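Side-chain contacts in 2-hydroxyhepta-2,4-diene-1,7-dioate isomerase (Corynebacterium glutamicum, PDB 4DBF), which binds magnesium and probably acts as an oxaloacetate decarboxylase of the FAH family, possibly with isomerase activity: residues F110-T115 with I165-S170; D172-F175 with Q179-R182. All coordinates share one frame; numbering follows the deposited sequence.

Interaction 1: residues F110-T115 with I165-S170; sequences FLKPPT and INDVSS. With MG (magnesium ion), chain C.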
loop_
_atom_site.group_PDB
_atom_site.type_symbol
_atom_site.label_atom_id
_atom_site.label_comp_id
_atom_site.label_asym_id
_atom_site.label_seq_id
_atom_site.Cartn_x
_atom_site.Cartn_y
_atom_site.Cartn_z
ATOM N N PHE A 110 4.759 4.715 8.025
ATOM C CA PHE A 110 4.078 5.142 6.820
ATOM C C PHE A 110 4.204 4.093 5.712
ATOM O O PHE A 110 4.900 3.121 5.856
ATOM C CB PHE A 110 4.512 6.539 6.379
ATOM C CG PHE A 110 5.908 6.625 5.907
ATOM C CD1 PHE A 110 6.920 6.771 6.777
ATOM C CD2 PHE A 110 6.193 6.583 4.593
ATOM C CE1 PHE A 110 8.205 6.834 6.360
ATOM C CE2 PHE A 110 7.474 6.637 4.160
ATOM C CZ PHE A 110 8.488 6.757 5.040
ATOM N N LEU A 111 3.488 4.316 4.637
ATOM C CA LEU A 111 3.466 3.372 3.535
ATOM C C LEU A 111 4.058 3.949 2.269
ATOM O O LEU A 111 3.838 5.067 1.997
ATOM C CB LEU A 111 2.052 2.921 3.262
ATOM C CG LEU A 111 1.303 2.262 4.417
ATOM C CD1 LEU A 111 -0.159 2.071 4.155
ATOM C CD2 LEU A 111 1.953 0.978 4.783
ATOM N N LYS A 112 4.784 3.128 1.524
ATOM C CA LYS A 112 5.117 3.409 0.138
ATOM C C LYS A 112 4.367 2.389 -0.706
ATOM O O LYS A 112 4.307 1.274 -0.343
ATOM C CB LYS A 112 6.613 3.317 -0.144
ATOM C CG LYS A 112 7.481 4.413 0.436
ATOM C CD LYS A 112 8.961 4.099 0.377
ATOM C CE LYS A 112 9.650 4.598 -0.869
ATOM N NZ LYS A 112 9.975 6.023 -0.874
ATOM N N PRO A 113 3.774 2.815 -1.807
ATOM C CA PRO A 113 2.994 1.931 -2.643
ATOM C C PRO A 113 3.913 1.031 -3.442
ATOM O O PRO A 113 4.997 1.447 -3.719
ATOM C CB PRO A 113 2.293 2.895 -3.560
ATOM C CG PRO A 113 3.272 3.955 -3.765
ATOM C CD PRO A 113 3.966 4.112 -2.458
ATOM N N PRO A 114 3.454 -0.165 -3.795
ATOM C CA PRO A 114 4.251 -1.129 -4.564
ATOM C C PRO A 114 4.767 -0.604 -5.898
ATOM O O PRO A 114 5.787 -0.980 -6.393
ATOM C CB PRO A 114 3.276 -2.271 -4.805
ATOM C CG PRO A 114 2.297 -2.156 -3.732
ATOM C CD PRO A 114 2.161 -0.710 -3.423
ATOM N N THR A 115 4.007 0.308 -6.440
ATOM C CA THR A 115 4.341 0.990 -7.644
ATOM C C THR A 115 5.560 1.906 -7.539
ATOM O O THR A 115 6.090 2.298 -8.508
ATOM C CB THR A 115 3.133 1.772 -8.170
ATOM O OG1 THR A 115 2.475 2.415 -7.106
ATOM C CG2 THR A 115 2.194 0.839 -8.804
ATOM N N ILE A 165 17.121 -0.467 0.838
ATOM C CA ILE A 165 16.110 0.389 0.171
ATOM C C ILE A 165 16.605 1.842 0.121
ATOM O O ILE A 165 17.278 2.303 1.029
ATOM C CB ILE A 165 14.703 0.255 0.831
ATOM C CG1 ILE A 165 13.679 1.113 0.047
ATOM C CG2 ILE A 165 14.701 0.681 2.380
ATOM C CD1 ILE A 165 12.245 0.896 0.443
ATOM N N ASN A 166 16.302 2.546 -0.969
ATOM C CA ASN A 166 16.572 3.983 -1.061
ATOM C C ASN A 166 15.178 4.629 -0.912
ATOM O O ASN A 166 14.335 4.521 -1.833
ATOM C CB ASN A 166 17.262 4.304 -2.426
ATOM C CG ASN A 166 17.722 5.721 -2.496
ATOM O OD1 ASN A 166 17.255 6.560 -1.700
ATOM N ND2 ASN A 166 18.619 6.031 -3.442
ATOM N N ASP A 167 14.883 5.234 0.245
ATOM C CA ASP A 167 13.536 5.793 0.488
ATOM C C ASP A 167 13.577 7.237 -0.077
ATOM O O ASP A 167 13.786 8.214 0.667
ATOM C CB ASP A 167 13.245 5.753 2.005
ATOM C CG ASP A 167 11.921 6.369 2.385
ATOM O OD1 ASP A 167 11.036 6.596 1.537
ATOM O OD2 ASP A 167 11.732 6.655 3.584
ATOM N N VAL A 168 13.355 7.354 -1.376
ATOM C CA VAL A 168 13.539 8.639 -2.088
ATOM C C VAL A 168 12.339 9.483 -1.687
ATOM O O VAL A 168 11.255 8.949 -1.594
ATOM C CB VAL A 168 13.520 8.376 -3.591
ATOM C CG1 VAL A 168 13.577 9.679 -4.357
ATOM C CG2 VAL A 168 14.755 7.446 -3.964
ATOM N N SER A 169 12.547 10.775 -1.426
ATOM C CA SER A 169 11.540 11.630 -0.819
ATOM C C SER A 169 11.685 13.074 -1.385
ATOM O O SER A 169 12.808 13.631 -1.307
ATOM C CB SER A 169 11.840 11.747 0.703
ATOM O OG SER A 169 12.259 10.462 1.266
ATOM N N SER A 170 10.594 13.628 -1.917
ATOM C CA SER A 170 10.549 15.073 -2.275
ATOM C C SER A 170 10.328 15.833 -0.964
ATOM O O SER A 170 9.225 15.769 -0.400
ATOM C CB SER A 170 9.374 15.364 -3.203
ATOM O OG SER A 170 9.198 16.796 -3.373
HETATM MG MG MG C . 12.917 6.947 5.421
HETATM O O HOH W 1 11.510 8.174 6.299
HETATM O O HOH W 2 11.923 5.280 6.370
HETATM O O HOH W 3 14.171 7.467 6.947
#
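Lys-112 reaches Asp-167 through a chain bent near its end, with chi3 at 92° and chi4 turned the same way. The bends bring Lys-112 NZ to Asp-167 OD1 at 2.7 Å, a salt bridge with a hydrogen bond in it. Asp-167 holds CG anti to its backbone N, chi1 177°, and its two oxygens have different partners. OD1 takes Lys-112 on its anti lone pair, the one facing away from OD2. Asp-167 OD2 binds the magnesium ion at 2.2 Å and also takes a hydrogen bond from Lys-184 NZ. Phe-110 CZ meets Asp-167 OD2 at 3.6 Å, with the oxygen at the ring edge and in the ring plane. Three acceptors fix Lys-112 NZ: Asp-167 OD1 and the backbone oxygens of Lys-184 and Phe-189. Lys-112 is thus a second-shell residue that probably helps position Asp-167. Ser-169 OG donates to Asp-167 O at 2.8 Å, from above the carbonyl plane. Glu-136, Glu-138 and three waters complete the metal site of this FAH-family domain. Strand 108-112 carries Phe-110 and Lys-112 and pairs with strand 83-87. Asp-167 centres an inverse gamma turn in the broken strand 159-170, which runs between strands 133-143 and 190-197.

Interaction 2: residues D172-F175 with Q179-R182; sequences DLQF and QWAR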
loop_
_atom_site.group_PDB
_atom_site.type_symbol
_atom_site.label_atom_id
_atom_site.label_comp_id
_atom_site.label_asym_id
_atom_site.label_seq_id
_atom_site.Cartn_x
_atom_site.Cartn_y
_atom_site.Cartn_z
ATOM N N ASP A 172 10.108 18.993 -0.472
ATOM C CA ASP A 172 9.117 20.046 -0.709
ATOM C C ASP A 172 7.698 19.538 -0.650
ATOM O O ASP A 172 6.780 20.227 -0.105
ATOM C CB ASP A 172 9.359 20.738 -2.082
ATOM C CG ASP A 172 10.611 21.637 -2.087
ATOM O OD1 ASP A 172 11.165 21.912 -1.001
ATOM O OD2 ASP A 172 11.102 21.986 -3.213
ATOM N N LEU A 173 7.444 18.353 -1.254
ATOM C CA LEU A 173 6.075 17.807 -1.178
ATOM C C LEU A 173 5.743 17.330 0.233
ATOM O O LEU A 173 4.544 17.462 0.629
ATOM C CB LEU A 173 5.819 16.667 -2.176
ATOM C CG LEU A 173 5.896 17.075 -3.662
ATOM C CD1 LEU A 173 5.826 15.826 -4.513
ATOM C CD2 LEU A 173 4.780 18.050 -4.065
ATOM N N GLN A 174 6.732 16.805 0.960
ATOM C CA GLN A 174 6.456 16.373 2.329
ATOM C C GLN A 174 5.883 17.583 3.137
ATOM O O GLN A 174 4.869 17.468 3.856
ATOM C CB GLN A 174 7.691 15.919 3.026
ATOM C CG GLN A 174 8.126 14.540 2.716
ATOM C CD GLN A 174 9.351 14.138 3.539
ATOM O OE1 GLN A 174 10.461 14.144 3.081
ATOM N NE2 GLN A 174 9.123 13.785 4.785
ATOM N N PHE A 175 6.584 18.713 3.031
ATOM C CA PHE A 175 6.062 19.956 3.578
ATOM C C PHE A 175 4.740 20.428 3.003
ATOM O O PHE A 175 3.858 20.726 3.784
ATOM C CB PHE A 175 7.115 21.093 3.503
ATOM C CG PHE A 175 6.598 22.377 4.044
ATOM C CD1 PHE A 175 6.429 22.539 5.429
ATOM C CD2 PHE A 175 6.201 23.390 3.184
ATOM C CE1 PHE A 175 5.920 23.717 5.960
ATOM C CE2 PHE A 175 5.673 24.582 3.711
ATOM C CZ PHE A 175 5.532 24.713 5.101
ATOM N N GLN A 179 0.921 14.858 4.836
ATOM C CA GLN A 179 1.122 13.359 4.716
ATOM C C GLN A 179 2.204 13.129 3.682
ATOM O O GLN A 179 2.118 13.736 2.614
ATOM C CB GLN A 179 -0.170 12.686 4.304
ATOM C CG GLN A 179 -1.309 12.944 5.357
ATOM C CD GLN A 179 -0.912 12.343 6.696
ATOM O OE1 GLN A 179 -0.669 11.134 6.799
ATOM N NE2 GLN A 179 -0.748 13.189 7.707
ATOM N N TRP A 180 3.178 12.259 4.006
ATOM C CA TRP A 180 4.313 11.997 3.226
ATOM C C TRP A 180 4.040 11.048 2.038
ATOM O O TRP A 180 4.929 10.849 1.224
ATOM C CB TRP A 180 5.424 11.382 4.063
ATOM C CG TRP A 180 5.919 12.222 5.216
ATOM C CD1 TRP A 180 5.754 13.585 5.418
ATOM C CD2 TRP A 180 6.626 11.721 6.353
ATOM N NE1 TRP A 180 6.327 13.953 6.619
ATOM C CE2 TRP A 180 6.914 12.833 7.190
ATOM C CE3 TRP A 180 7.096 10.449 6.717
ATOM C CZ2 TRP A 180 7.544 12.688 8.411
ATOM C CZ3 TRP A 180 7.776 10.299 7.964
ATOM C CH2 TRP A 180 8.002 11.429 8.777
ATOM N N ALA A 181 2.852 10.448 2.001
ATOM C CA ALA A 181 2.552 9.425 0.980
ATOM C C ALA A 181 2.946 9.821 -0.453
ATOM O O ALA A 181 3.657 9.107 -1.097
ATOM C CB ALA A 181 1.074 9.049 1.010
ATOM N N ARG A 182 2.505 10.966 -0.928
ATOM C CA ARG A 182 2.894 11.394 -2.294
ATOM C C ARG A 182 4.382 11.658 -2.490
ATOM O O ARG A 182 5.020 11.136 -3.434
ATOM C CB ARG A 182 2.024 12.610 -2.740
ATOM C CG ARG A 182 2.239 12.980 -4.192
ATOM C CD ARG A 182 1.121 13.969 -4.640
ATOM N NE ARG A 182 1.239 15.273 -3.948
ATOM C CZ ARG A 182 1.261 16.466 -4.575
ATOM N NH1 ARG A 182 1.209 16.528 -5.898
ATOM N NH2 ARG A 182 1.309 17.603 -3.875
HETATM O O HOH W 4 5.003 16.785 6.537
#
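Gln-174 meets Trp-180 by placing its amide nitrogen over one face of the indole. Gln-174 NE2 stands 3.2 Å above the Trp-180 ring plane, offset toward the rim of the indole and over its five-membered ring. The closest pair is Gln-174 NE2 and Trp-180 NE1 at 3.3 Å. Both are donors, so they do not hydrogen-bond to each other. The extended glutamine chain puts the amide above the five-membered ring, and chi3 at -101° stands it on edge, with the two planes 83° apart. One N-H is directed at the ring, consistent with an N-H...pi contact. Gln-174 CG also touches Trp-180 CD1 at 3.7 Å. The other end of the amide is held by Arg-171, which donates to OE1.

The second contact is a methyl on a guanidinium. Leu-173 CD2 lies over one face of the Arg-182 group, 3.5 Å from Arg-182 NH2. The two side chains cross at about a right angle. The same NH2 forms a salt bridge with Asp-177.

The polar link is made by water. Water 4 donates to Gln-174 O at 2.8 Å. It also accepts a weak bond from Trp-180 NE1 at 3.1 Å, lying in the indole plane at the ring edge.

The contact joins helix 171-177 to Trp-180, just before helix 181-185, and to Arg-182 in its weakly bonded first turn. No direct hydrogen bond crosses between the two segments. Trp-180 is held by Gln-174 over one face and by water 4 at its edge. It also meets Phe-110 edge-to-face, and its side chain lies about 7 Å from the magnesium ion. The chemistry thus links helix 171-177 to the surroundings of the metal site.

How the interactions relate
Interaction 1 is buried and lies nearer the centre of the chain. Interaction 2 is only partly buried and lies farther out. In the first, a salt bridge joins two strands, and the same carboxylate holds the magnesium ion with its other oxygen. The second joins a helix to the residue before the next helix and to that helix's first turn, through face contacts and a bridging water. They are in series along the chain, since strand 159-170 runs straight into helix 171-177. Ser-170 N-caps that helix and bonds to Leu-173 N. The two contacts also touch directly, between Phe-110 and Trp-180, and Ser-169 CB packs on Gln-174 OE1 at 3.6 Å.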